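Local coordinates for purine nucleoside phosphorylase YlmD (PDB 6T0Y), which catalyses the phosphorolysis of adenosine, inosine and S-methyl-5'-thioadenosine, also deaminates adenosine, and carries two zinc ions, one of them catalytic, at residues L119-A124 with V139-A144; C184-D189 with P212-L217; C76-H81 with Q98-A103. All coordinates share one frame; numbering follows the deposited sequence.

Contact 1 lies close to the centre of the chain and is buried throughout; contact 2 is a partly buried pairing of two short antiparallel strands, its centre about 22 Å from that of the chain, and contact 3 joins two loops in between. Contacts 1 and 3 touch and share the catalytic zinc, through H143 and H81, and C122 N meets Q79 OE1. Contact 2 stands apart beside the second zinc, bound through C184. The chemistry follows the place: apolar side chains and an aromatic pair between two sheets in contact 1, backbone ladder bonds, a tyrosine-aspartate bond and a bridging water in contact 2, and packing of a phenyl edge and a methyl on backbone in contact 3.

Contact 1: L119-A124 with V139-A144; sequences LALCFA and VGLAHA. With ZN (zinc ion), chain C.
The imidazole of H143 turns its edge toward the face of the F123 ring in an offset edge-to-face pair, with centroids 5.4 Å apart and planes at 61°. F123 CE1 in turn sits in the plane of the imidazole, 3.6 Å from H143 CD2, and the edge of the phenyl meets a carbonyl, with A142 O 3.7 Å from F123 CZ. This is sheet-on-sheet packing: strand 118-123 of one mixed sheet lies over strand 138-144 of the other, the two segments running nearly parallel (13°) with axes 7.6 Å apart. L121 forks over the opposite strand, CD1 sliding past L141 CD2 at 3.9 Å while CD2 rests on H143 CB. Farther along, L119 CD1 reaches the backbone at V139 O and lies 3.8 Å from G140 CA. An alanine in place of F123 would probably open a gap beside A142 O and H143 CB and take the aromatic face from the imidazole edge, leaving the zinc and D108 to hold that ring. With CG anti to the backbone N (chi1 160°), H143 carries its ring out to the catalytic zinc, which H81 and C126 also bind. D108 OD2 takes up ND1 in a hydrogen bond, a second-shell hold that helps fix the rotation of the ring and directs H143 NE2 at the zinc ion, 2.0 Å away.

Contact 2: C184-D189 with P212-L217; sequences CYTVDD and PGQYAL. With ZN (zinc ion), chain B.
Y215 OH donates a short hydrogen bond to D189 OD1, 2.5 Å long, meeting the carboxylate on its syn side but 25° out of plane, with ring and carboxylate turned 72° to each other. The other oxygen, D189 OD2, accepts from a water that also donates to G213 O and receives D189 N, so one water ties the end of one segment to the turn of the other. Next come the backbones: edge strand 186-187 pairs antiparallel with 214-217, the middle strand of a small three-stranded sheet. V187 and Y215 form a hydrogen-bonded pair, V187 N to Y215 O and Y215 N to V187 O both 2.9 Å; T186 and A216 follow as a non-hydrogen-bonded pair, and L217 N then bonds to Y185 O. L217, with CG anti to the backbone N, sets CD2 3.7 Å from Y185 CE2 and 4.0 Å from V187 CG1, while that same V187 methyl lies over one face of the Y185 ring, offset toward its rim. Helix 189-195 backs the apolar side through V191, V192 and L195, with D188 at its N-cap position. At the far end C184 SG binds the second zinc at 2.3 Å, together with C183, C243 and C246, a site that is probably structural. At the helix start, the phenol and water donors on D189, one to each oxygen, would be expected to stabilise its carboxylate in the charged form.

Contact 3: C76-H81 with Q98-A103; sequences CCEQVH and QDFATA. With ZN (zinc ion), chain C.
C77 and A103 bring the two loop backbones together, their CA atoms 4.6 Å apart, and C76 O comes within 3.6 Å of A103 CA. The A103 methyl points toward the other loop and lies against its main chain, A103 CB being 3.7 Å from C77 C and only slightly farther from E78 N. Beside it, F100 presents a ring edge: E78 O lies near the plane of the phenyl, 3.6 Å from F100 CZ. The same ring carbon also meets E78 CG, where the two side chains cross at about a right angle. F100 gets there with CG anti to its own N (chi1 -176°), which extends the ring from the 3-10 turn toward the other loop. E78 runs out fully extended past the ring, and its OE2 is hydrogen-bonded to G106 N.

The two loops flank strand 85-87, one leading into it and the other leaving it for strand 109-112; the first supplies a zinc ligand, and the second comes close to the inosine site. The side chain of F100 approaches that of H48, an inosine-binding residue, their nearest atoms about 4 Å apart. H81, at the end of the first loop, binds the catalytic zinc through NE2 at 2.3 Å, and its backbone N is hydrogen-bonded to D108 OD2. Q79 OE1 meets C122 N in a probable hydrogen bond to strand 118-123.

The second loop has its own internal bracing. D99 OD2 accepts from A101 N at 3.0 Å, an Asx turn, and D99 O takes T102 N. One residue on, F100 O accepts A103 N at 3.0 Å, which probably helps hold A103 where its methyl meets C77.

Contact 1: L119-A124 with V139-A144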
ATOM      1  N   LEU A 119       6.747   5.864   6.656  1.00  7.96           N
ATOM      2  CA  LEU A 119       5.492   5.138   6.756  1.00  7.97           C
ATOM      3  C   LEU A 119       5.681   3.763   6.132  1.00  7.39           C
ATOM      4  O   LEU A 119       6.228   3.644   5.037  1.00  8.48           O
ATOM      5  CB  LEU A 119       4.386   5.887   6.017  1.00  8.14           C
ATOM      6  CG  LEU A 119       4.216   7.358   6.376  1.00  8.86           C
ATOM      7  CD1 LEU A 119       3.079   7.950   5.593  1.00 10.09           C
ATOM      8  CD2 LEU A 119       3.983   7.561   7.846  1.00  9.64           C
ATOM      9  N   ALA A 120       5.225   2.711   6.810  1.00  6.84           N
ATOM     10  CA  ALA A 120       5.581   1.346   6.424  1.00  7.97           C
ATOM     11  C   ALA A 120       4.383   0.432   6.633  1.00  8.38           C
ATOM     12  O   ALA A 120       3.985   0.196   7.775  1.00  9.10           O
ATOM     13  CB  ALA A 120       6.778   0.894   7.261  1.00 10.79           C
ATOM     14  N   LEU A 121       3.830  -0.102   5.542  1.00  6.91           N
ATOM     15  CA  LEU A 121       2.659  -0.958   5.568  1.00  6.77           C
ATOM     16  C   LEU A 121       2.951  -2.239   4.789  1.00  7.16           C
ATOM     17  O   LEU A 121       3.735  -2.246   3.848  1.00  7.85           O
ATOM     18  CB  LEU A 121       1.430  -0.254   4.999  1.00  8.82           C
ATOM     19  CG  LEU A 121       0.683   0.685   5.956  1.00  9.72           C
ATOM     20  CD1 LEU A 121       1.389   1.985   6.250  1.00 11.45           C
ATOM     21  CD2 LEU A 121      -0.678   0.962   5.377  1.00 12.00           C
ATOM     22  N   CYS A 122       2.304  -3.336   5.181  1.00  6.50           N
ATOM     23  CA  CYS A 122       2.569  -4.658   4.645  1.00  7.52           C
ATOM     24  C   CYS A 122       1.501  -5.110   3.660  1.00  6.94           C
ATOM     25  O   CYS A 122       0.315  -4.849   3.847  1.00  7.61           O
ATOM     26  CB  CYS A 122       2.633  -5.682   5.774  1.00  9.10           C
ATOM     27  SG  CYS A 122       4.126  -5.531   6.807  1.00 13.56           S
ATOM     28  N   PHE A 123       1.934  -5.832   2.626  1.00  6.75           N
ATOM     29  CA  PHE A 123       1.093  -6.201   1.502  1.00  7.27           C
ATOM     30  C   PHE A 123       1.446  -7.567   0.934  1.00  6.74           C
ATOM     31  O   PHE A 123       2.614  -7.924   0.845  1.00  7.50           O
ATOM     32  CB  PHE A 123       1.292  -5.185   0.366  1.00  7.36           C
ATOM     33  CG  PHE A 123       0.730  -3.855   0.697  1.00  7.43           C
ATOM     34  CD1 PHE A 123      -0.601  -3.596   0.437  1.00  8.06           C
ATOM     35  CD2 PHE A 123       1.476  -2.904   1.374  1.00  8.03           C
ATOM     36  CE1 PHE A 123      -1.182  -2.405   0.801  1.00  7.99           C
ATOM     37  CE2 PHE A 123       0.895  -1.695   1.729  1.00  7.99           C
ATOM     38  CZ  PHE A 123      -0.444  -1.467   1.460  1.00  8.30           C
ATOM     39  N   ALA A 124       0.425  -8.280   0.448  1.00  6.65           N
ATOM     40  CA  ALA A 124       0.608  -9.476  -0.382  1.00  7.87           C
ATOM     41  C   ALA A 124      -0.658  -9.753  -1.189  1.00  7.91           C
ATOM     42  O   ALA A 124      -1.225 -10.846  -1.092  1.00  8.65           O
ATOM     43  CB  ALA A 124       0.940 -10.701   0.453  1.00  9.82           C
ATOM     44  N   VAL A 139       3.238  13.135   2.748  1.00  8.66           N
ATOM     45  CA  VAL A 139       3.248  11.806   2.158  1.00  7.72           C
ATOM     46  C   VAL A 139       2.214  10.973   2.897  1.00  7.78           C
ATOM     47  O   VAL A 139       1.949  11.187   4.084  1.00  8.61           O
ATOM     48  CB  VAL A 139       4.626  11.101   2.171  1.00  8.57           C
ATOM     49  CG1 VAL A 139       5.624  11.885   1.361  1.00 11.14           C
ATOM     50  CG2 VAL A 139       5.136  10.884   3.569  1.00 10.90           C
ATOM     51  N   GLY A 140       1.655  10.003   2.197  1.00  7.12           N
ATOM     52  CA  GLY A 140       0.717   9.100   2.830  1.00  7.50           C
ATOM     53  C   GLY A 140       0.778   7.743   2.174  1.00  6.82           C
ATOM     54  O   GLY A 140       1.253   7.583   1.053  1.00  6.65           O
ATOM     55  N   LEU A 141       0.238   6.765   2.883  1.00  6.68           N
ATOM     56  CA  LEU A 141       0.217   5.387   2.421  1.00  7.16           C
ATOM     57  C   LEU A 141      -0.995   4.694   3.010  1.00  6.35           C
ATOM     58  O   LEU A 141      -1.234   4.765   4.215  1.00  7.89           O
ATOM     59  CB  LEU A 141       1.520   4.698   2.845  1.00  8.86           C
ATOM     60  CG  LEU A 141       1.748   3.261   2.396  1.00  9.45           C
ATOM     61  CD1 LEU A 141       1.635   3.086   0.904  1.00 11.27           C
ATOM     62  CD2 LEU A 141       3.115   2.815   2.903  1.00 11.43           C
ATOM     63  N   ALA A 142      -1.767   4.044   2.158  1.00  6.79           N
ATOM     64  CA  ALA A 142      -2.966   3.345   2.573  1.00  7.19           C
ATOM     65  C   ALA A 142      -2.976   1.927   2.022  1.00  6.47           C
ATOM     66  O   ALA A 142      -2.437   1.649   0.955  1.00  7.60           O
ATOM     67  CB  ALA A 142      -4.222   4.065   2.096  1.00  8.80           C
ATOM     68  N   HIS A 143      -3.610   1.054   2.778  1.00  7.26           N
ATOM     69  CA  HIS A 143      -3.796  -0.360   2.478  1.00  8.11           C
ATOM     70  C   HIS A 143      -5.260  -0.567   2.135  1.00  8.42           C
ATOM     71  O   HIS A 143      -6.132  -0.377   2.979  1.00  9.61           O
ATOM     72  CB  HIS A 143      -3.350  -1.132   3.731  1.00  9.20           C
ATOM     73  CG  HIS A 143      -3.857  -2.534   3.851  1.00 10.62           C
ATOM     74  ND1 HIS A 143      -4.804  -2.902   4.788  1.00 13.90           N
ATOM     75  CD2 HIS A 143      -3.452  -3.679   3.259  1.00 14.35           C
ATOM     76  CE1 HIS A 143      -5.017  -4.202   4.703  1.00 16.51           C
ATOM     77  NE2 HIS A 143      -4.226  -4.695   3.765  1.00 15.47           N
ATOM     78  N   ALA A 144      -5.535  -0.974   0.901  1.00  8.77           N
ATOM     79  CA  ALA A 144      -6.902  -1.147   0.420  1.00 10.46           C
ATOM     80  C   ALA A 144      -7.122  -2.535  -0.189  1.00  9.94           C
ATOM     81  O   ALA A 144      -6.842  -2.754  -1.365  1.00 10.97           O
ATOM     82  CB  ALA A 144      -7.224  -0.040  -0.580  1.00 11.88           C
TER
HETATM   83 ZN    ZN C 302      -4.677  -6.566   3.303  0.64 23.14          ZN

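Contact 2: C184-D189 with P212-L217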
ATOM      1  N   CYS A 184      -6.431 -12.582 -11.785  1.00 15.68           N
ATOM      2  CA  CYS A 184      -6.292 -13.570 -10.727  1.00 16.92           C
ATOM      3  C   CYS A 184      -7.311 -13.440  -9.606  1.00 16.76           C
ATOM      4  O   CYS A 184      -7.425 -14.375  -8.809  1.00 20.72           O
ATOM      5  CB  CYS A 184      -4.881 -13.491 -10.114  1.00 15.86           C
ATOM      6  SG  CYS A 184      -3.524 -13.880 -11.265  1.00 17.09           S
ATOM      7  N   TYR A 185      -8.028 -12.330  -9.491  1.00 15.04           N
ATOM      8  CA  TYR A 185      -8.902 -12.072  -8.346  1.00 15.15           C
ATOM      9  C   TYR A 185     -10.354 -12.153  -8.791  1.00 15.55           C
ATOM     10  O   TYR A 185     -10.850 -11.272  -9.507  1.00 17.88           O
ATOM     11  CB  TYR A 185      -8.602 -10.700  -7.750  1.00 15.72           C
ATOM     12  CG  TYR A 185      -9.221 -10.419  -6.410  1.00 16.45           C
ATOM     13  CD1 TYR A 185      -9.460 -11.426  -5.502  1.00 17.26           C
ATOM     14  CD2 TYR A 185      -9.539  -9.126  -6.043  1.00 17.68           C
ATOM     15  CE1 TYR A 185     -10.019 -11.154  -4.262  1.00 19.77           C
ATOM     16  CE2 TYR A 185     -10.080  -8.843  -4.796  1.00 19.18           C
ATOM     17  CZ  TYR A 185     -10.325  -9.855  -3.912  1.00 19.95           C
ATOM     18  OH  TYR A 185     -10.890  -9.518  -2.693  1.00 22.09           O
ATOM     19  N   THR A 186     -11.031 -13.218  -8.372  1.00 16.75           N
ATOM     20  CA  THR A 186     -12.446 -13.441  -8.643  1.00 17.49           C
ATOM     21  C   THR A 186     -13.206 -13.393  -7.326  1.00 18.64           C
ATOM     22  O   THR A 186     -12.806 -14.031  -6.348  1.00 21.42           O
ATOM     23  CB  THR A 186     -12.670 -14.796  -9.318  1.00 21.58           C
ATOM     24  OG1 THR A 186     -11.964 -14.833 -10.568  1.00 24.42           O
ATOM     25  CG2 THR A 186     -14.163 -15.044  -9.555  1.00 22.75           C
ATOM     26  N   VAL A 187     -14.305 -12.650  -7.308  1.00 17.33           N
ATOM     27  CA  VAL A 187     -15.097 -12.430  -6.105  1.00 16.26           C
ATOM     28  C   VAL A 187     -16.567 -12.691  -6.422  1.00 17.30           C
ATOM     29  O   VAL A 187     -16.957 -12.898  -7.571  1.00 17.77           O
ATOM     30  CB  VAL A 187     -14.899 -11.008  -5.541  1.00 16.50           C
ATOM     31  CG1 VAL A 187     -13.427 -10.740  -5.269  1.00 18.05           C
ATOM     32  CG2 VAL A 187     -15.503  -9.965  -6.505  1.00 16.95           C
ATOM     33  N   ASP A 188     -17.388 -12.660  -5.377  1.00 21.23           N
ATOM     34  CA  ASP A 188     -18.808 -12.958  -5.488  1.00 23.70           C
ATOM     35  C   ASP A 188     -19.638 -11.674  -5.435  1.00 22.32           C
ATOM     36  O   ASP A 188     -19.118 -10.557  -5.369  1.00 20.97           O
ATOM     37  CB  ASP A 188     -19.238 -13.971  -4.415  1.00 30.84           C
ATOM     38  CG  ASP A 188     -19.025 -13.460  -3.000  1.00 38.76           C
ATOM     39  OD1 ASP A 188     -18.627 -12.292  -2.847  1.00 40.91           O
ATOM     40  OD2 ASP A 188     -19.245 -14.235  -2.040  1.00 42.80           O
ATOM     41  N   ASP A 189     -20.961 -11.850  -5.480  1.00 22.48           N
ATOM     42  CA  ASP A 189     -21.874 -10.714  -5.521  1.00 25.72           C
ATOM     43  C   ASP A 189     -21.742  -9.828  -4.288  1.00 26.35           C
ATOM     44  O   ASP A 189     -21.882  -8.604  -4.383  1.00 26.67           O
ATOM     45  CB  ASP A 189     -23.314 -11.209  -5.649  1.00 29.55           C
ATOM     46  CG  ASP A 189     -23.676 -11.590  -7.069  1.00 35.45           C
ATOM     47  OD1 ASP A 189     -23.636 -10.699  -7.947  1.00 37.35           O
ATOM     48  OD2 ASP A 189     -23.975 -12.779  -7.310  1.00 39.50           O
ATOM     49  N   PRO A 212     -21.786 -16.850 -13.955  1.00 25.82           N
ATOM     50  CA  PRO A 212     -22.849 -16.346 -13.066  1.00 28.05           C
ATOM     51  C   PRO A 212     -22.416 -16.194 -11.616  1.00 26.76           C
ATOM     52  O   PRO A 212     -21.979 -17.156 -10.981  1.00 27.71           O
ATOM     53  CB  PRO A 212     -23.969 -17.380 -13.229  1.00 28.91           C
ATOM     54  CG  PRO A 212     -23.792 -17.857 -14.653  1.00 28.62           C
ATOM     55  CD  PRO A 212     -22.278 -17.890 -14.876  1.00 27.21           C
ATOM     56  N   GLY A 213     -22.508 -14.967 -11.101  1.00 24.62           N
ATOM     57  CA  GLY A 213     -22.180 -14.681  -9.721  1.00 23.89           C
ATOM     58  C   GLY A 213     -20.709 -14.600  -9.405  1.00 22.26           C
ATOM     59  O   GLY A 213     -20.353 -14.514  -8.229  1.00 23.70           O
ATOM     60  N   GLN A 214     -19.846 -14.629 -10.413  1.00 20.01           N
ATOM     61  CA  GLN A 214     -18.405 -14.580 -10.230  1.00 19.48           C
ATOM     62  C   GLN A 214     -17.867 -13.430 -11.061  1.00 18.14           C
ATOM     63  O   GLN A 214     -18.195 -13.314 -12.253  1.00 19.67           O
ATOM     64  CB  GLN A 214     -17.768 -15.888 -10.696  1.00 23.04           C
ATOM     65  CG  GLN A 214     -18.163 -17.088  -9.878  1.00 27.53           C
ATOM     66  CD  GLN A 214     -17.624 -17.015  -8.468  1.00 33.04           C
ATOM     67  OE1 GLN A 214     -18.334 -16.654  -7.531  1.00 36.12           O
ATOM     68  NE2 GLN A 214     -16.364 -17.368  -8.307  1.00 33.78           N
ATOM     69  N   TYR A 215     -17.043 -12.592 -10.435  1.00 15.55           N
ATOM     70  CA  TYR A 215     -16.592 -11.354 -11.044  1.00 15.44           C
ATOM     71  C   TYR A 215     -15.084 -11.235 -10.938  1.00 13.91           C
ATOM     72  O   TYR A 215     -14.518 -11.343  -9.842  1.00 15.37           O
ATOM     73  CB  TYR A 215     -17.231 -10.153 -10.350  1.00 18.12           C
ATOM     74  CG  TYR A 215     -18.734 -10.200 -10.352  1.00 20.14           C
ATOM     75  CD1 TYR A 215     -19.418 -10.861  -9.347  1.00 21.32           C
ATOM     76  CD2 TYR A 215     -19.474  -9.592 -11.361  1.00 23.34           C
ATOM     77  CE1 TYR A 215     -20.796 -10.921  -9.340  1.00 24.50           C
ATOM     78  CE2 TYR A 215     -20.860  -9.646 -11.362  1.00 25.43           C
ATOM     79  CZ  TYR A 215     -21.512 -10.312 -10.350  1.00 25.45           C
ATOM     80  OH  TYR A 215     -22.888 -10.368 -10.347  1.00 27.98           O
ATOM     81  N   ALA A 216     -14.445 -11.000 -12.076  1.00 13.80           N
ATOM     82  CA  ALA A 216     -13.036 -10.642 -12.115  1.00 13.66           C
ATOM     83  C   ALA A 216     -12.923  -9.186 -11.683  1.00 14.15           C
ATOM     84  O   ALA A 216     -13.442  -8.293 -12.356  1.00 16.64           O
ATOM     85  CB  ALA A 216     -12.490 -10.825 -13.525  1.00 15.01           C
ATOM     86  N   LEU A 217     -12.285  -8.936 -10.552  1.00 13.86           N
ATOM     87  CA  LEU A 217     -12.310  -7.630  -9.915  1.00 14.07           C
ATOM     88  C   LEU A 217     -10.960  -6.945 -10.049  1.00 14.12           C
ATOM     89  O   LEU A 217      -9.916  -7.549  -9.779  1.00 14.01           O
ATOM     90  CB  LEU A 217     -12.660  -7.761  -8.436  1.00 14.11           C
ATOM     91  CG  LEU A 217     -12.626  -6.485  -7.589  1.00 14.38           C
ATOM     92  CD1 LEU A 217     -13.570  -5.438  -8.110  1.00 15.12           C
ATOM     93  CD2 LEU A 217     -12.930  -6.859  -6.137  1.00 15.49           C
TER
HETATM   94 ZN    ZN B 301      -2.575 -11.933 -12.100  1.00 17.15          ZN
HETATM   95  O   HOH W   1     -22.154 -14.395  -6.279  1.00 32.59           O

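Contact 3: C76-H81 with Q98-A103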
ATOM      1  N   CYS A  76       4.398   2.013  11.659  1.00  8.51           N
ATOM      2  CA  CYS A  76       3.520   0.988  11.123  1.00  8.26           C
ATOM      3  C   CYS A  76       2.171   1.061  11.821  1.00  8.61           C
ATOM      4  O   CYS A  76       2.045   1.632  12.897  1.00 10.47           O
ATOM      5  CB  CYS A  76       4.129  -0.404  11.346  1.00  8.97           C
ATOM      6  SG  CYS A  76       5.769  -0.639  10.677  1.00 12.39           S
ATOM      7  N   CYS A  77       1.174   0.433  11.205  1.00  8.36           N
ATOM      8  CA  CYS A  77      -0.172   0.410  11.753  1.00  9.77           C
ATOM      9  C   CYS A  77      -0.710  -1.016  11.763  1.00  8.92           C
ATOM     10  O   CYS A  77      -0.141  -1.932  11.172  1.00 10.42           O
ATOM     11  CB  CYS A  77      -1.130   1.366  11.021  1.00  9.63           C
ATOM     12  SG  CYS A  77      -1.407   1.031   9.274  1.00 10.80           S
ATOM     13  N   GLU A  78      -1.811  -1.198  12.477  1.00  8.69           N
ATOM     14  CA  GLU A  78      -2.350  -2.527  12.732  1.00  9.06           C
ATOM     15  C   GLU A  78      -2.909  -3.173  11.471  1.00  9.10           C
ATOM     16  O   GLU A  78      -2.903  -4.396  11.360  1.00 11.91           O
ATOM     17  CB  GLU A  78      -3.429  -2.414  13.812  1.00 10.67           C
ATOM     18  CG  GLU A  78      -3.928  -3.741  14.309  1.00 13.88           C
ATOM     19  CD  GLU A  78      -5.002  -3.662  15.384  1.00 18.45           C
ATOM     20  OE1 GLU A  78      -5.412  -4.761  15.831  1.00 21.88           O
ATOM     21  OE2 GLU A  78      -5.439  -2.550  15.758  1.00 15.56           O
ATOM     22  N   GLN A  79      -3.422  -2.386  10.526  1.00  8.71           N
ATOM     23  CA  GLN A  79      -3.980  -2.875   9.263  1.00  8.06           C
ATOM     24  C   GLN A  79      -5.143  -3.846   9.505  1.00  9.12           C
ATOM     25  O   GLN A  79      -5.079  -5.036   9.215  1.00 11.23           O
ATOM     26  CB  GLN A  79      -2.916  -3.477   8.344  1.00  9.84           C
ATOM     27  CG  GLN A  79      -1.854  -2.456   7.948  1.00  9.91           C
ATOM     28  CD  GLN A  79      -0.819  -2.980   7.005  1.00 10.87           C
ATOM     29  OE1 GLN A  79       0.363  -2.767   7.214  1.00 11.53           O
ATOM     30  NE2 GLN A  79      -1.250  -3.541   5.891  1.00 14.37           N
ATOM     31  N   VAL A  80      -6.258  -3.286   9.980  1.00  8.71           N
ATOM     32  CA  VAL A  80      -7.446  -4.063  10.314  1.00  9.32           C
ATOM     33  C   VAL A  80      -8.422  -4.252   9.165  1.00 11.30           C
ATOM     34  O   VAL A  80      -9.524  -4.773   9.380  1.00 12.11           O
ATOM     35  CB  VAL A  80      -8.150  -3.468  11.559  1.00 10.57           C
ATOM     36  CG1 VAL A  80      -7.231  -3.494  12.766  1.00 11.94           C
ATOM     37  CG2 VAL A  80      -8.661  -2.045  11.283  1.00 11.98           C
ATOM     38  N   HIS A  81      -8.032  -3.858   7.948  1.00  9.38           N
ATOM     39  CA  HIS A  81      -8.910  -3.924   6.772  1.00 10.62           C
ATOM     40  C   HIS A  81     -10.162  -3.059   6.933  1.00 10.57           C
ATOM     41  O   HIS A  81     -11.249  -3.378   6.431  1.00 14.75           O
ATOM     42  CB  HIS A  81      -9.235  -5.351   6.374  1.00 15.20           C
ATOM     43  CG  HIS A  81      -8.049  -6.084   5.798  1.00 23.18           C
ATOM     44  ND1 HIS A  81      -7.090  -6.656   6.607  1.00 26.51           N
ATOM     45  CD2 HIS A  81      -7.673  -6.359   4.524  1.00 29.15           C
ATOM     46  CE1 HIS A  81      -6.173  -7.248   5.864  1.00 28.53           C
ATOM     47  NE2 HIS A  81      -6.533  -7.130   4.601  1.00 30.44           N
ATOM     48  N   GLN A  98       9.364  -2.937  15.370  1.00 11.59           N
ATOM     49  CA  GLN A  98       9.943  -4.198  15.787  1.00 13.51           C
ATOM     50  C   GLN A  98       9.012  -5.032  16.645  1.00 14.66           C
ATOM     51  O   GLN A  98       9.324  -6.195  16.899  1.00 19.52           O
ATOM     52  CB  GLN A  98      11.243  -3.967  16.570  1.00 19.03           C
ATOM     53  CG  GLN A  98      12.262  -3.170  15.807  1.00 22.36           C
ATOM     54  CD  GLN A  98      13.540  -2.954  16.574  1.00 26.80           C
ATOM     55  OE1 GLN A  98      14.077  -3.875  17.179  1.00 28.28           O
ATOM     56  NE2 GLN A  98      14.043  -1.731  16.542  1.00 28.62           N
ATOM     57  N   ASP A  99       7.888  -4.478  17.098  1.00 14.46           N
ATOM     58  CA  ASP A  99       6.930  -5.175  17.954  1.00 14.88           C
ATOM     59  C   ASP A  99       5.557  -4.798  17.419  1.00 12.74           C
ATOM     60  O   ASP A  99       5.160  -3.630  17.491  1.00 14.36           O
ATOM     61  CB  ASP A  99       7.051  -4.753  19.419  1.00 19.63           C
ATOM     62  CG  ASP A  99       6.227  -5.630  20.344  1.00 26.57           C
ATOM     63  OD1 ASP A  99       6.683  -5.910  21.463  1.00 32.08           O
ATOM     64  OD2 ASP A  99       5.139  -6.083  19.936  1.00 27.58           O
ATOM     65  N   PHE A 100       4.843  -5.774  16.872  1.00 11.95           N
ATOM     66  CA  PHE A 100       3.558  -5.495  16.252  1.00 12.40           C
ATOM     67  C   PHE A 100       2.583  -4.865  17.235  1.00 11.73           C
ATOM     68  O   PHE A 100       1.728  -4.068  16.838  1.00 12.74           O
ATOM     69  CB  PHE A 100       2.985  -6.780  15.672  1.00 13.43           C
ATOM     70  CG  PHE A 100       1.709  -6.579  14.940  1.00 16.48           C
ATOM     71  CD1 PHE A 100       1.692  -5.887  13.751  1.00 20.07           C
ATOM     72  CD2 PHE A 100       0.523  -7.074  15.430  1.00 17.55           C
ATOM     73  CE1 PHE A 100       0.509  -5.690  13.061  1.00 20.41           C
ATOM     74  CE2 PHE A 100      -0.658  -6.891  14.734  1.00 18.33           C
ATOM     75  CZ  PHE A 100      -0.663  -6.185  13.559  1.00 19.97           C
ATOM     76  N   ALA A 101       2.699  -5.199  18.518  1.00 12.07           N
ATOM     77  CA  ALA A 101       1.760  -4.707  19.514  1.00 14.29           C
ATOM     78  C   ALA A 101       1.820  -3.200  19.714  1.00 13.15           C
ATOM     79  O   ALA A 101       0.879  -2.636  20.272  1.00 16.18           O
ATOM     80  CB  ALA A 101       2.010  -5.415  20.842  1.00 18.27           C
ATOM     81  N   THR A 102       2.879  -2.530  19.277  1.00 11.93           N
ATOM     82  CA  THR A 102       2.958  -1.079  19.382  1.00 12.51           C
ATOM     83  C   THR A 102       2.586  -0.369  18.086  1.00 11.76           C
ATOM     84  O   THR A 102       2.684   0.861  18.016  1.00 12.73           O
ATOM     85  CB  THR A 102       4.345  -0.616  19.842  1.00 13.96           C
ATOM     86  OG1 THR A 102       5.312  -0.872  18.816  1.00 13.91           O
ATOM     87  CG2 THR A 102       4.780  -1.299  21.114  1.00 17.15           C
ATOM     88  N   ALA A 103       2.159  -1.092  17.063  1.00 10.38           N
ATOM     89  CA  ALA A 103       1.699  -0.440  15.848  1.00 10.15           C
ATOM     90  C   ALA A 103       0.516   0.484  16.131  1.00 10.30           C
ATOM     91  O   ALA A 103      -0.273   0.273  17.053  1.00 12.01           O
ATOM     92  CB  ALA A 103       1.265  -1.489  14.832  1.00 10.17           C
TER
HETATM   93 ZN    ZN C 302      -4.677  -6.566   3.303  0.64 23.14          ZN